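Local coordinates for MRG701 (PDB 5IN1), which is a rice MRG-family chromodomain protein that forms dimers and, as in related MRG proteins, probably binds methylated histone H3 tails to influence transcription, at residues F3-V9 against A20-S25; Y12-Y18 against K64-E69; W32-Y38 against W48-L54. All blocks are in the same frame, centred on the assembly; numbering follows the deposited sequence.

Contact 1: residues F3-V9 against A20-S25; sequences FKEGERV and AKVQKS
The first beta hairpin of the chromodomain begins where the approach to strand 8-13 folds against the middle of strand 16-28. Antiparallel Val9 and Ala20 form a hydrogen-bonded pair (CA-CA 5.3 Å), with Val9 N to Ala20 O and Ala20 N to Val9 O both 2.9 Å, and Arg8 and Lys21 the adjoining non-hydrogen-bonded pair (CA-CA 4.4 Å). Val22 N donates to Glu7 O (2.9 Å), and Gly6 N to Val22 O (2.7 Å). Lys4 to Glu7 make a type II beta turn, closed by Glu7 N to Lys4 O (3.0 Å) and braced by the Glu7 side chain, whose OE1 accepts from Lys4 N (2.9 Å). Gly6 takes phi/psi 92/-14, where a CB would jam against the preceding carbonyl. In this SH3-like barrel, Val9, Ala20 and Val22 are buried: the beta-branched valines suit an extended backbone and small Ala20 fits close to Val9 (Ala20 CB to Val9 CG2 4.1 Å), with Val9 CG1 and Phe3 CB 4.1 and 4.0 Å from Val22 CG2. The Phe3 ring (chi1 m) meets Tyr34 edge-to-face. Ser25 OG (chi1 m) reaches Phe3 O (3.0 Å), beyond a classic bulge in which Gln23 and Lys24 both face His35. Outside, Arg8 NH1 bonds Gly6 O (2.9 Å), and Lys21 CD lies over the Arg8 guanidinium, 3.7 Å from NH2, although like charges stand close (Arg8 NH2 to Lys21 NZ 4.3 Å).

Contact 2: residues Y12-Y18 against K64-E69; sequences YHGPLLY and KQQELE
Leu68, chi1 m and chi2 t, projects from the helix into an apolar patch made by Tyr12, Leu16 and Leu17. Its CD1 lies 4.0 Å from Leu17 CD1 and 3.9 Å from Tyr12 CE1, at the edge of the tyrosine ring, and 3.6 Å from Pro15 O; Leu16 CD2 is 4.0 Å from Leu68 CB. Strand 16-18 and helix 64-69 approach to 7.6 Å between axes, their directions 135° apart, with nearest CA pairs Leu17-Gln65 (5.4 Å) and Leu16-Leu68 (6.2 Å). One helical turn presents Lys64, Gln65 and Leu68 to the strand, a spacing of i, i+1 and i+4. This is the C-terminal helix of the chromodomain packing on the tip of the first hairpin, whose bend runs through Gly14 and Pro15; Gly14 has positive phi (70°), easy without a side chain. Leucines suit the patch, being apolar and flexible enough to fill it; Leu17, chi1 m and chi2 t, is buried with CD1 4.0 Å from the aliphatic Lys64 CG. The polar link is Gln65 (chi1 t, chi2 t), long enough to carry its amide to the strand: NE2 donates to Leu17 O at 2.9 Å, almost linearly. Tyr12 OH comes within 4.1 Å of Lys64 CE.

Contact 3: residues W32-Y38 against W48-L54; sequences WRYHVHY and WVTNDRL
Trp48 opens segment 48-54 as an antiparallel, non-hydrogen-bonded partner of His35 (CA-CA 4.2 Å) in the hairpin of strands 31-38 and 47-50. Over one face of its indole (chi1 m, chi2 108°) the Arg33 guanidinium lies flat, planes at 3°, with CZ 3.6 Å from the centroid of the five-membered ring; over the opposite face His35 points its edge at that ring, centroids 4.6 Å apart and planes at 81°, while His35 CB sits 3.8 Å from the six-membered centroid. Val49 forms the hydrogen-bonded pair with Tyr34: Val49 N to Tyr34 O is 2.8 Å and Tyr34 N to Val49 O 2.9 Å. The Val49 side chain turns to the barrel interior, CG2 4.1 Å from Val36 CG1. Thr50 OG1 donates to Asp52 OD1 (2.6 Å) before the 3-10 turn 51-53. One water bridges Asn51 N (2.8 Å) and Trp32 O (2.6 Å), another Asn51 OD1 (3.2 Å) and Tyr34 OH (2.6 Å). Arg53 bends back near Tyr38, both held by Glu47; Tyr38 joins His13 and Trp41 in an aromatic cluster, consistent with the methyl-lysine cage of relatives. Leu54 CD1 packs 3.6 Å from Tyr34 CD2. Apolar contacts fill the inner side, while outside the flat cation matches the electron-rich indole; with Glu26 balancing the charge of Arg33, a partly exposed tryptophan is covered on both faces.

How the contacts relate
Along the chain, contact 1 closes before contact 3 opens, contact 3 is nested within the loop that contact 2 closes, and the segments of contacts 1 and 2 alternate. Contacts 1 and 3 have centres about 8 Å apart and share one antiparallel sheet, where strands 16-28 and 31-38 are neighbours; Gln23 OE1 to His35 ND1, 2.7 Å, joins them. Contact 2 uses the same first hairpin as contact 1 but lies about 18 Å from it, centre to centre, and about 15 Å from contact 3, where Tyr12 N meets Arg53 O at 2.9 Å. Two hairpins, the short strand 54-56 and a C-terminal helix make up the chromodomain, with Trp32, Lys4 and Glu5 packing against the second subunit.

Contact 1: residues F3-V9 against A20-S25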
loop_
_atom_site.group_PDB
_atom_site.type_symbol
_atom_site.label_atom_id
_atom_site.label_comp_id
_atom_site.label_asym_id
_atom_site.label_seq_id
_atom_site.Cartn_x
_atom_site.Cartn_y
_atom_site.Cartn_z
ATOM N N PHE A 3 -0.882 -3.749 7.793
ATOM C CA PHE A 3 -0.248 -4.895 8.436
ATOM C C PHE A 3 0.844 -5.458 7.534
ATOM O O PHE A 3 0.773 -5.350 6.301
ATOM C CB PHE A 3 -1.276 -5.988 8.764
ATOM C CG PHE A 3 -2.397 -5.528 9.651
ATOM C CD1 PHE A 3 -2.197 -5.315 11.004
ATOM C CD2 PHE A 3 -3.668 -5.338 9.136
ATOM C CE1 PHE A 3 -3.240 -4.910 11.813
ATOM C CE2 PHE A 3 -4.710 -4.924 9.947
ATOM C CZ PHE A 3 -4.498 -4.707 11.279
ATOM N N LYS A 4 1.846 -6.063 8.150
ATOM C CA LYS A 4 3.015 -6.546 7.426
ATOM C C LYS A 4 3.069 -8.063 7.405
ATOM O O LYS A 4 2.518 -8.738 8.288
ATOM C CB LYS A 4 4.301 -5.999 8.056
ATOM C CG LYS A 4 4.381 -4.488 8.072
ATOM C CD LYS A 4 4.506 -3.933 6.653
ATOM C CE LYS A 4 4.749 -2.423 6.626
ATOM N NZ LYS A 4 3.479 -1.639 6.736
ATOM N N GLU A 5 3.747 -8.604 6.403
ATOM C CA GLU A 5 3.983 -10.029 6.319
ATOM C C GLU A 5 4.610 -10.520 7.618
ATOM O O GLU A 5 5.560 -9.925 8.121
ATOM C CB GLU A 5 4.895 -10.351 5.137
ATOM C CG GLU A 5 5.070 -11.815 4.908
ATOM C CD GLU A 5 6.076 -12.106 3.824
ATOM O OE1 GLU A 5 6.198 -11.272 2.900
ATOM O OE2 GLU A 5 6.767 -13.145 3.922
ATOM N N GLY A 6 4.067 -11.596 8.171
ATOM C CA GLY A 6 4.594 -12.157 9.400
ATOM C C GLY A 6 3.926 -11.626 10.657
ATOM O O GLY A 6 4.089 -12.199 11.715
ATOM N N GLU A 7 3.163 -10.547 10.541
ATOM C CA GLU A 7 2.572 -9.913 11.711
ATOM C C GLU A 7 1.429 -10.752 12.267
ATOM O O GLU A 7 0.597 -11.263 11.514
ATOM C CB GLU A 7 2.072 -8.508 11.364
ATOM C CG GLU A 7 1.574 -7.705 12.557
ATOM C CD GLU A 7 1.227 -6.269 12.195
ATOM O OE1 GLU A 7 1.587 -5.831 11.074
ATOM O OE2 GLU A 7 0.606 -5.579 13.029
ATOM N N ARG A 8 1.426 -10.927 13.579
ATOM C CA ARG A 8 0.297 -11.552 14.244
ATOM C C ARG A 8 -0.762 -10.500 14.516
ATOM O O ARG A 8 -0.451 -9.402 14.988
ATOM C CB ARG A 8 0.751 -12.233 15.536
ATOM C CG ARG A 8 1.211 -13.697 15.338
ATOM C CD ARG A 8 2.397 -13.860 14.391
ATOM N NE ARG A 8 2.807 -15.263 14.299
ATOM C CZ ARG A 8 3.612 -15.761 13.364
ATOM N NH1 ARG A 8 4.103 -14.981 12.409
ATOM N NH2 ARG A 8 3.922 -17.053 13.381
ATOM N N VAL A 9 -2.011 -10.854 14.200
ATOM C CA VAL A 9 -3.163 -9.964 14.296
ATOM C C VAL A 9 -4.305 -10.728 14.947
ATOM O O VAL A 9 -4.206 -11.938 15.165
ATOM C CB VAL A 9 -3.609 -9.440 12.910
ATOM C CG1 VAL A 9 -2.479 -8.647 12.245
ATOM C CG2 VAL A 9 -4.057 -10.577 11.993
ATOM N N ALA A 20 -4.287 -14.673 14.222
ATOM C CA ALA A 20 -3.950 -15.041 12.857
ATOM C C ALA A 20 -2.613 -14.439 12.515
ATOM O O ALA A 20 -2.141 -13.540 13.213
ATOM C CB ALA A 20 -5.026 -14.550 11.872
ATOM N N LYS A 21 -2.004 -14.914 11.436
ATOM C CA LYS A 21 -0.788 -14.292 10.952
ATOM C C LYS A 21 -0.950 -13.879 9.494
ATOM O O LYS A 21 -1.546 -14.590 8.674
ATOM C CB LYS A 21 0.404 -15.220 11.120
ATOM C CG LYS A 21 0.298 -16.488 10.345
ATOM C CD LYS A 21 1.553 -17.324 10.517
ATOM C CE LYS A 21 1.323 -18.753 10.060
ATOM N NZ LYS A 21 1.431 -19.722 11.187
ATOM N N VAL A 22 -0.411 -12.714 9.178
ATOM C CA VAL A 22 -0.431 -12.206 7.813
ATOM C C VAL A 22 0.637 -12.913 6.981
ATOM O O VAL A 22 1.819 -12.855 7.314
ATOM C CB VAL A 22 -0.199 -10.689 7.790
ATOM C CG1 VAL A 22 -0.139 -10.186 6.342
ATOM C CG2 VAL A 22 -1.279 -9.982 8.569
ATOM N N GLN A 23 0.207 -13.600 5.930
ATOM C CA GLN A 23 1.101 -14.318 5.018
ATOM C C GLN A 23 1.569 -13.405 3.892
ATOM O O GLN A 23 2.720 -13.480 3.468
ATOM C CB GLN A 23 0.404 -15.539 4.422
ATOM C CG GLN A 23 0.021 -16.604 5.437
ATOM C CD GLN A 23 -0.966 -17.599 4.870
ATOM O OE1 GLN A 23 -1.993 -17.215 4.302
ATOM N NE2 GLN A 23 -0.668 -18.881 5.016
ATOM N N LYS A 24 0.666 -12.560 3.399
ATOM C CA LYS A 24 0.947 -11.653 2.286
ATOM C C LYS A 24 0.082 -10.407 2.417
ATOM O O LYS A 24 -1.057 -10.497 2.863
ATOM C CB LYS A 24 0.687 -12.357 0.944
ATOM C CG LYS A 24 1.809 -13.318 0.533
ATOM C CD LYS A 24 1.504 -14.111 -0.738
ATOM C CE LYS A 24 2.190 -15.482 -0.703
ATOM N NZ LYS A 24 3.294 -15.632 -1.698
ATOM N N SER A 25 0.624 -9.254 2.028
ATOM C CA SER A 25 -0.115 -7.994 1.994
ATOM C C SER A 25 -0.051 -7.431 0.579
ATOM O O SER A 25 1.014 -7.427 -0.045
ATOM C CB SER A 25 0.464 -6.972 2.981
ATOM O OG SER A 25 0.582 -7.512 4.295
HETATM O O HOH W 1 3.580 -9.434 1.574
#

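Contact 2: residues Y12-Y18 against K64-E69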
loop_
_atom_site.group_PDB
_atom_site.type_symbol
_atom_site.label_atom_id
_atom_site.label_comp_id
_atom_site.label_asym_id
_atom_site.label_seq_id
_atom_site.Cartn_x
_atom_site.Cartn_y
_atom_site.Cartn_z
ATOM N N TYR A 12 -11.594 -11.584 12.902
ATOM C CA TYR A 12 -12.928 -12.136 13.035
ATOM C C TYR A 12 -13.092 -13.356 12.143
ATOM O O TYR A 12 -12.660 -13.369 10.994
ATOM C CB TYR A 12 -13.987 -11.096 12.688
ATOM C CG TYR A 12 -14.229 -10.077 13.765
ATOM C CD1 TYR A 12 -14.810 -10.447 14.960
ATOM C CD2 TYR A 12 -13.883 -8.736 13.590
ATOM C CE1 TYR A 12 -15.053 -9.528 15.966
ATOM C CE2 TYR A 12 -14.127 -7.810 14.589
ATOM C CZ TYR A 12 -14.723 -8.210 15.764
ATOM O OH TYR A 12 -14.969 -7.298 16.783
ATOM N N HIS A 13 -13.718 -14.387 12.678
ATOM C CA HIS A 13 -14.199 -15.481 11.849
ATOM C C HIS A 13 -15.521 -15.838 12.476
ATOM O O HIS A 13 -15.568 -16.535 13.480
ATOM C CB HIS A 13 -13.233 -16.662 11.825
ATOM C CG HIS A 13 -13.369 -17.514 10.607
ATOM N ND1 HIS A 13 -14.270 -18.551 10.525
ATOM C CD2 HIS A 13 -12.731 -17.472 9.412
ATOM C CE1 HIS A 13 -14.172 -19.124 9.341
ATOM N NE2 HIS A 13 -13.248 -18.489 8.644
ATOM N N GLY A 14 -16.604 -15.298 11.936
ATOM C CA GLY A 14 -17.802 -15.216 12.740
ATOM C C GLY A 14 -17.561 -14.180 13.822
ATOM O O GLY A 14 -16.631 -13.386 13.728
ATOM N N PRO A 15 -18.397 -14.183 14.864
ATOM C CA PRO A 15 -18.407 -13.074 15.821
ATOM C C PRO A 15 -17.264 -13.059 16.827
ATOM O O PRO A 15 -17.162 -12.086 17.571
ATOM C CB PRO A 15 -19.759 -13.243 16.527
ATOM C CG PRO A 15 -20.043 -14.702 16.394
ATOM C CD PRO A 15 -19.524 -15.109 15.062
ATOM N N LEU A 16 -16.415 -14.076 16.852
ATOM C CA LEU A 16 -15.306 -14.087 17.801
ATOM C C LEU A 16 -14.012 -13.707 17.100
ATOM O O LEU A 16 -13.884 -13.853 15.881
ATOM C CB LEU A 16 -15.155 -15.464 18.476
ATOM C CG LEU A 16 -16.379 -15.974 19.239
ATOM C CD1 LEU A 16 -16.119 -17.364 19.789
ATOM C CD2 LEU A 16 -16.705 -15.012 20.376
ATOM N N LEU A 17 -13.040 -13.268 17.894
ATOM C CA LEU A 17 -11.722 -12.917 17.392
ATOM C C LEU A 17 -10.712 -14.040 17.590
ATOM O O LEU A 17 -10.599 -14.584 18.691
ATOM C CB LEU A 17 -11.221 -11.659 18.099
ATOM C CG LEU A 17 -11.915 -10.367 17.653
ATOM C CD1 LEU A 17 -11.621 -9.244 18.628
ATOM C CD2 LEU A 17 -11.470 -9.995 16.232
ATOM N N TYR A 18 -9.939 -14.334 16.542
ATOM C CA TYR A 18 -8.938 -15.408 16.583
ATOM C C TYR A 18 -7.567 -14.849 16.221
ATOM O O TYR A 18 -7.448 -13.962 15.359
ATOM C CB TYR A 18 -9.305 -16.537 15.611
ATOM C CG TYR A 18 -10.651 -17.145 15.901
ATOM C CD1 TYR A 18 -10.776 -18.253 16.725
ATOM C CD2 TYR A 18 -11.812 -16.575 15.386
ATOM C CE1 TYR A 18 -12.018 -18.790 17.018
ATOM C CE2 TYR A 18 -13.063 -17.103 15.685
ATOM C CZ TYR A 18 -13.149 -18.205 16.487
ATOM O OH TYR A 18 -14.388 -18.720 16.757
ATOM N N LYS A 64 -10.877 -6.785 23.858
ATOM C CA LYS A 64 -12.103 -6.982 23.079
ATOM C C LYS A 64 -12.363 -8.463 22.795
ATOM O O LYS A 64 -13.490 -8.947 22.941
ATOM C CB LYS A 64 -12.026 -6.208 21.770
ATOM C CG LYS A 64 -13.237 -6.343 20.866
ATOM C CD LYS A 64 -14.457 -5.680 21.480
ATOM C CE LYS A 64 -15.647 -5.681 20.522
ATOM N NZ LYS A 64 -16.853 -5.135 21.221
ATOM N N GLN A 65 -11.306 -9.186 22.424
ATOM C CA GLN A 65 -11.420 -10.633 22.247
ATOM C C GLN A 65 -11.977 -11.292 23.512
ATOM O O GLN A 65 -12.903 -12.086 23.444
ATOM C CB GLN A 65 -10.070 -11.230 21.884
ATOM C CG GLN A 65 -10.071 -12.753 21.829
ATOM C CD GLN A 65 -8.664 -13.284 21.673
ATOM O OE1 GLN A 65 -7.793 -13.002 22.507
ATOM N NE2 GLN A 65 -8.417 -14.047 20.600
ATOM N N GLN A 66 -11.407 -10.935 24.669
ATOM C CA GLN A 66 -11.875 -11.431 25.966
ATOM C C GLN A 66 -13.352 -11.104 26.221
ATOM O O GLN A 66 -14.110 -11.974 26.652
ATOM C CB GLN A 66 -10.993 -10.861 27.092
ATOM C CG GLN A 66 -11.566 -10.958 28.516
ATOM C CD GLN A 66 -10.567 -10.526 29.583
ATOM O OE1 GLN A 66 -9.532 -9.951 29.283
ATOM N NE2 GLN A 66 -10.882 -10.813 30.844
ATOM N N GLU A 67 -13.743 -9.855 25.993
ATOM C CA GLU A 67 -15.128 -9.459 26.211
ATOM C C GLU A 67 -16.071 -10.297 25.366
ATOM O O GLU A 67 -17.133 -10.699 25.831
ATOM C CB GLU A 67 -15.329 -7.975 25.887
ATOM C CG GLU A 67 -16.749 -7.450 26.154
ATOM C CD GLU A 67 -16.974 -6.035 25.612
ATOM O OE1 GLU A 67 -16.019 -5.408 25.106
ATOM O OE2 GLU A 67 -18.117 -5.539 25.696
ATOM N N LEU A 68 -15.706 -10.532 24.109
ATOM C CA LEU A 68 -16.559 -11.339 23.249
ATOM C C LEU A 68 -16.661 -12.776 23.739
ATOM O O LEU A 68 -17.727 -13.385 23.670
ATOM C CB LEU A 68 -16.059 -11.321 21.804
ATOM C CG LEU A 68 -16.207 -9.960 21.128
ATOM C CD1 LEU A 68 -15.411 -9.874 19.816
ATOM C CD2 LEU A 68 -17.692 -9.653 20.904
ATOM N N GLU A 69 -15.553 -13.315 24.231
ATOM C CA GLU A 69 -15.580 -14.664 24.788
ATOM C C GLU A 69 -16.477 -14.755 26.023
ATOM O O GLU A 69 -17.177 -15.747 26.223
ATOM C CB GLU A 69 -14.162 -15.128 25.132
ATOM C CG GLU A 69 -13.325 -15.432 23.903
ATOM C CD GLU A 69 -11.935 -15.896 24.254
ATOM O OE1 GLU A 69 -11.174 -15.092 24.850
ATOM O OE2 GLU A 69 -11.585 -17.051 23.934
#

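Contact 3: residues W32-Y38 against W48-L54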
loop_
_atom_site.group_PDB
_atom_site.type_symbol
_atom_site.label_atom_id
_atom_site.label_comp_id
_atom_site.label_asym_id
_atom_site.label_seq_id
_atom_site.Cartn_x
_atom_site.Cartn_y
_atom_site.Cartn_z
ATOM N N TRP A 32 -5.892 -2.125 1.023
ATOM C CA TRP A 32 -5.055 -3.245 1.428
ATOM C C TRP A 32 -5.872 -4.535 1.550
ATOM O O TRP A 32 -6.987 -4.528 2.082
ATOM C CB TRP A 32 -4.363 -2.944 2.761
ATOM C CG TRP A 32 -3.185 -2.016 2.628
ATOM C CD1 TRP A 32 -3.149 -0.678 2.922
ATOM C CD2 TRP A 32 -1.880 -2.359 2.150
ATOM N NE1 TRP A 32 -1.901 -0.173 2.655
ATOM C CE2 TRP A 32 -1.100 -1.175 2.177
ATOM C CE3 TRP A 32 -1.296 -3.540 1.695
ATOM C CZ2 TRP A 32 0.239 -1.147 1.775
ATOM C CZ3 TRP A 32 0.031 -3.520 1.300
ATOM C CH2 TRP A 32 0.786 -2.318 1.334
ATOM N N ARG A 33 -5.320 -5.643 1.064
ATOM C CA ARG A 33 -5.864 -6.959 1.412
ATOM C C ARG A 33 -4.750 -7.819 1.972
ATOM O O ARG A 33 -3.569 -7.616 1.662
ATOM C CB ARG A 33 -6.535 -7.648 0.214
ATOM C CG ARG A 33 -5.607 -8.011 -0.936
ATOM C CD ARG A 33 -6.368 -8.796 -1.997
ATOM N NE ARG A 33 -5.477 -9.420 -2.978
ATOM C CZ ARG A 33 -5.839 -10.406 -3.790
ATOM N NH1 ARG A 33 -7.075 -10.890 -3.737
ATOM N NH2 ARG A 33 -4.963 -10.907 -4.660
ATOM N N TYR A 34 -5.129 -8.769 2.817
ATOM C CA TYR A 34 -4.190 -9.552 3.595
ATOM C C TYR A 34 -4.565 -11.017 3.502
ATOM O O TYR A 34 -5.713 -11.377 3.780
ATOM C CB TYR A 34 -4.205 -9.104 5.054
ATOM C CG TYR A 34 -3.963 -7.625 5.244
ATOM C CD1 TYR A 34 -2.677 -7.109 5.201
ATOM C CD2 TYR A 34 -5.010 -6.745 5.449
ATOM C CE1 TYR A 34 -2.447 -5.747 5.367
ATOM C CE2 TYR A 34 -4.788 -5.397 5.623
ATOM C CZ TYR A 34 -3.505 -4.906 5.593
ATOM O OH TYR A 34 -3.283 -3.551 5.756
ATOM N N HIS A 35 -3.608 -11.858 3.133
ATOM C CA HIS A 35 -3.857 -13.291 3.102
ATOM C C HIS A 35 -3.419 -13.790 4.458
ATOM O O HIS A 35 -2.250 -13.664 4.813
ATOM C CB HIS A 35 -3.097 -13.998 1.966
ATOM C CG HIS A 35 -3.715 -15.293 1.541
ATOM N ND1 HIS A 35 -3.362 -16.510 2.090
ATOM C CD2 HIS A 35 -4.672 -15.566 0.615
ATOM C CE1 HIS A 35 -4.067 -17.471 1.518
ATOM N NE2 HIS A 35 -4.866 -16.928 0.620
ATOM N N VAL A 36 -4.368 -14.315 5.228
ATOM C CA VAL A 36 -4.093 -14.680 6.609
ATOM C C VAL A 36 -4.265 -16.167 6.852
ATOM O O VAL A 36 -5.050 -16.836 6.182
ATOM C CB VAL A 36 -4.997 -13.891 7.591
ATOM C CG1 VAL A 36 -4.744 -12.376 7.451
ATOM C CG2 VAL A 36 -6.492 -14.243 7.413
ATOM N N HIS A 37 -3.496 -16.665 7.821
ATOM C CA HIS A 37 -3.645 -18.012 8.344
ATOM C C HIS A 37 -4.127 -17.905 9.796
ATOM O O HIS A 37 -3.535 -17.163 10.569
ATOM C CB HIS A 37 -2.316 -18.781 8.271
ATOM C CG HIS A 37 -2.351 -20.086 9.008
ATOM N ND1 HIS A 37 -3.100 -21.151 8.569
ATOM C CD2 HIS A 37 -1.780 -20.479 10.172
ATOM C CE1 HIS A 37 -2.986 -22.154 9.424
ATOM N NE2 HIS A 37 -2.184 -21.774 10.405
ATOM N N TYR A 38 -5.196 -18.622 10.141
ATOM C CA TYR A 38 -5.727 -18.609 11.495
ATOM C C TYR A 38 -4.934 -19.600 12.323
ATOM O O TYR A 38 -4.842 -20.771 11.948
ATOM C CB TYR A 38 -7.225 -18.942 11.496
ATOM C CG TYR A 38 -8.043 -17.939 10.696
ATOM C CD1 TYR A 38 -8.637 -16.845 11.321
ATOM C CD2 TYR A 38 -8.199 -18.073 9.315
ATOM C CE1 TYR A 38 -9.377 -15.914 10.587
ATOM C CE2 TYR A 38 -8.948 -17.159 8.580
ATOM C CZ TYR A 38 -9.508 -16.077 9.219
ATOM O OH TYR A 38 -10.242 -15.169 8.474
ATOM N N TRP A 48 -7.952 -14.320 1.792
ATOM C CA TRP A 48 -7.792 -12.882 1.691
ATOM C C TRP A 48 -8.864 -12.173 2.485
ATOM O O TRP A 48 -10.052 -12.477 2.347
ATOM C CB TRP A 48 -7.904 -12.399 0.241
ATOM C CG TRP A 48 -6.789 -12.772 -0.661
ATOM C CD1 TRP A 48 -6.825 -13.697 -1.668
ATOM C CD2 TRP A 48 -5.473 -12.214 -0.677
ATOM N NE1 TRP A 48 -5.611 -13.755 -2.294
ATOM C CE2 TRP A 48 -4.761 -12.855 -1.706
ATOM C CE3 TRP A 48 -4.826 -11.229 0.084
ATOM C CZ2 TRP A 48 -3.427 -12.550 -1.994
ATOM C CZ3 TRP A 48 -3.502 -10.926 -0.201
ATOM C CH2 TRP A 48 -2.817 -11.585 -1.235
ATOM N N VAL A 49 -8.453 -11.218 3.312
ATOM C CA VAL A 49 -9.405 -10.369 4.003
ATOM C C VAL A 49 -9.016 -8.904 3.909
ATOM O O VAL A 49 -7.842 -8.557 3.709
ATOM C CB VAL A 49 -9.523 -10.760 5.494
ATOM C CG1 VAL A 49 -9.950 -12.227 5.647
ATOM C CG2 VAL A 49 -8.216 -10.500 6.208
ATOM N N THR A 50 -9.997 -8.034 4.100
ATOM C CA THR A 50 -9.715 -6.614 4.149
ATOM C C THR A 50 -9.673 -6.116 5.594
ATOM O O THR A 50 -9.870 -6.891 6.546
ATOM C CB THR A 50 -10.734 -5.833 3.302
ATOM O OG1 THR A 50 -12.032 -6.383 3.516
ATOM C CG2 THR A 50 -10.375 -5.997 1.828
ATOM N N ASN A 51 -9.362 -4.835 5.757
ATOM C CA ASN A 51 -9.053 -4.267 7.057
ATOM C C ASN A 51 -10.155 -4.436 8.098
ATOM O O ASN A 51 -9.891 -4.596 9.299
ATOM C CB ASN A 51 -8.725 -2.784 6.871
ATOM C CG ASN A 51 -8.350 -2.111 8.150
ATOM O OD1 ASN A 51 -7.288 -2.375 8.698
ATOM N ND2 ASN A 51 -9.209 -1.214 8.633
ATOM N N ASP A 52 -11.395 -4.397 7.636
ATOM C CA ASP A 52 -12.548 -4.517 8.516
ATOM C C ASP A 52 -12.617 -5.857 9.257
ATOM O O ASP A 52 -13.315 -5.963 10.266
ATOM C CB ASP A 52 -13.810 -4.333 7.696
ATOM C CG ASP A 52 -13.823 -5.231 6.502
ATOM O OD1 ASP A 52 -12.996 -5.030 5.576
ATOM O OD2 ASP A 52 -14.636 -6.170 6.481
ATOM N N ARG A 53 -11.899 -6.868 8.761
ATOM C CA ARG A 53 -11.877 -8.180 9.405
ATOM C C ARG A 53 -10.803 -8.332 10.475
ATOM O O ARG A 53 -10.791 -9.344 11.181
ATOM C CB ARG A 53 -11.686 -9.271 8.352
ATOM C CG ARG A 53 -12.904 -9.480 7.445
ATOM C CD ARG A 53 -13.967 -10.411 8.119
ATOM N NE ARG A 53 -13.473 -11.759 8.396
ATOM C CZ ARG A 53 -13.389 -12.738 7.493
ATOM N NH1 ARG A 53 -13.761 -12.537 6.244
ATOM N NH2 ARG A 53 -12.925 -13.928 7.846
ATOM N N LEU A 54 -9.903 -7.352 10.573
ATOM C CA LEU A 54 -8.693 -7.469 11.378
ATOM C C LEU A 54 -8.589 -6.391 12.453
ATOM O O LEU A 54 -9.117 -5.271 12.314
ATOM C CB LEU A 54 -7.448 -7.393 10.493
ATOM C CG LEU A 54 -7.335 -8.430 9.376
ATOM C CD1 LEU A 54 -6.030 -8.228 8.606
ATOM C CD2 LEU A 54 -7.447 -9.850 9.926
HETATM O O HOH W 2 -8.724 -3.200 3.534
HETATM O O HOH W 3 -5.217 -1.855 6.324
#